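Local structure of zona occludens toxin N-terminal domain-containing protein (Neisseria meningitidis MC58, 2R2A) at residues A[10-14]-A[130-134]. The protein is the N-terminal part of a zonular occludens toxin-like membrane protein with a P-loop NTPase-type fold, and probably binds a nucleotide, though its exact role is unknown. Numbering follows the deposited sequence.
Sequences ITGTP and TQGPK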
loop_
_atom_site.group_PDB
_atom_site.type_symbol
_atom_site.label_atom_id
_atom_site.label_comp_id
_atom_site.label_asym_id
_atom_site.label_seq_id
_atom_site.Cartn_x
_atom_site.Cartn_y
_atom_site.Cartn_z
ATOM N N ILE A 10 1.122 5.802 1.057
ATOM C CA ILE A 10 1.863 6.287 2.193
ATOM C C ILE A 10 3.292 6.587 1.702
ATOM O O ILE A 10 3.968 5.708 1.167
ATOM C CB ILE A 10 1.868 5.310 3.353
ATOM C CG1 ILE A 10 0.440 5.021 3.905
ATOM C CG2 ILE A 10 2.766 5.915 4.465
ATOM C CD1 ILE A 10 0.354 3.685 4.748
ATOM N N THR A 11 3.800 7.796 1.916
ATOM C CA THR A 11 5.129 8.141 1.466
ATOM C C THR A 11 5.938 8.778 2.599
ATOM O O THR A 11 5.367 9.139 3.658
ATOM C CB THR A 11 5.121 9.114 0.217
ATOM O OG1 THR A 11 4.379 10.323 0.528
ATOM C CG2 THR A 11 4.440 8.369 -0.972
ATOM N N GLY A 12 7.235 8.858 2.366
ATOM C CA GLY A 12 8.189 9.381 3.363
ATOM C C GLY A 12 9.530 8.701 3.199
ATOM O O GLY A 12 9.642 7.637 2.594
ATOM N N THR A 13 10.572 9.378 3.652
ATOM C CA THR A 13 11.931 8.856 3.481
ATOM C C THR A 13 12.131 7.555 4.303
ATOM O O THR A 13 11.374 7.273 5.262
ATOM C CB THR A 13 12.974 9.895 3.988
ATOM O OG1 THR A 13 12.793 10.105 5.382
ATOM C CG2 THR A 13 12.842 11.219 3.296
ATOM N N PRO A 14 13.147 6.752 3.949
ATOM C CA PRO A 14 13.473 5.578 4.759
ATOM C C PRO A 14 13.728 5.989 6.211
ATOM O O PRO A 14 14.425 6.972 6.460
ATOM C CB PRO A 14 14.764 5.039 4.133
ATOM C CG PRO A 14 14.581 5.421 2.617
ATOM C CD PRO A 14 14.036 6.864 2.767
ATOM N N THR A 130 5.884 4.063 -0.468
ATOM C CA THR A 130 7.063 4.256 -1.283
ATOM C C THR A 130 7.722 5.499 -0.698
ATOM O O THR A 130 7.126 6.160 0.172
ATOM C CB THR A 130 6.736 4.405 -2.822
ATOM O OG1 THR A 130 7.975 4.527 -3.563
ATOM C CG2 THR A 130 5.906 5.662 -3.091
ATOM N N GLN A 131 8.913 5.829 -1.182
ATOM C CA GLN A 131 9.631 6.952 -0.656
ATOM C C GLN A 131 9.144 8.286 -1.238
ATOM O O GLN A 131 9.303 9.335 -0.580
ATOM C CB GLN A 131 11.141 6.790 -0.941
ATOM C CG GLN A 131 11.679 5.636 -0.111
ATOM C CD GLN A 131 13.087 5.269 -0.479
ATOM O OE1 GLN A 131 13.956 6.102 -0.389
ATOM N NE2 GLN A 131 13.305 4.006 -0.917
ATOM N N GLY A 132 8.593 8.270 -2.448
ATOM C CA GLY A 132 8.136 9.523 -3.067
ATOM C C GLY A 132 7.087 9.173 -4.114
ATOM O O GLY A 132 7.228 8.175 -4.830
ATOM N N PRO A 133 6.039 10.007 -4.232
ATOM C CA PRO A 133 4.953 9.610 -5.131
ATOM C C PRO A 133 5.428 9.448 -6.600
ATOM O O PRO A 133 4.921 8.592 -7.298
ATOM C CB PRO A 133 3.944 10.793 -5.039
ATOM C CG PRO A 133 4.367 11.600 -3.941
ATOM C CD PRO A 133 5.812 11.324 -3.588
ATOM N N LYS A 134 6.401 10.252 -7.042
ATOM C CA LYS A 134 6.782 10.244 -8.475
ATOM C C LYS A 134 7.587 9.015 -8.905
ATOM O O LYS A 134 7.945 8.883 -10.072
ATOM C CB LYS A 134 7.514 11.525 -8.838
ATOM C CG LYS A 134 6.599 12.766 -8.688
ATOM C CD LYS A 134 7.405 14.002 -8.951
ATOM C CE LYS A 134 6.476 15.174 -9.237
ATOM N NZ LYS A 134 7.182 16.492 -9.226
#
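Gln131 meets Pro14 through its amide end: OE1 lies 3.1 Å from Pro14 CG, and the amide carbon CD is 3.4 Å from that same CG. The side chain is extended beyond CG and crosses the proline ring at about a right angle. OE1 is the Gln131 atom nearest to both CG and CD of Pro14, with NE2 farther off, which shows that the carbonyl half of the amide makes the contact; NE2 is hydrogen-bonded to Glu95 OE1, which should limit rotation of the group. At the root of this side chain, the CA-H of Gln131 is directed at Gly12 O, with CA and O 3.3 Å apart and an angle of 159° at the hydrogen. Gly12 O also accepts a hydrogen bond from Lys18 NZ.

Between the neighbouring parallel strands 7-11 and 125-130, Thr130 N donates to Ile10 O at 3.0 Å, with an N-H...O angle of 153°. The return bond, Gly12 N to Thr130 O, is weak at 3.5 Å, but the CA-H of Thr11 approaches that carbonyl as well, its CA being 3.1 Å from Thr130 O. The side chains of Thr11 and Thr130 run side by side on one face of the sheet, touching through their CG2 methyls at 3.7 Å. At chi1 57° Thr11 OG1 sits between the backbone N and the carbonyl carbon, and CG2, anti to that carbon, meets the Thr130 methyl. Thr11 OG1 is hydrogen-bonded to His149 ND1, while Thr130 OG1 bonds Gln97 OE1.

Gly12 begins a sequence consistent with a Walker A (P-loop) motif, and a sulfate lies about 5 Å from the Pro14 side chain. One ordinary and one weak backbone hydrogen bond, two CA-H...O contacts and small apolar contacts thus carry the link, whereas the threonine hydroxyls and Gln131 NE2 bond outward, tying it to other parts of the domain.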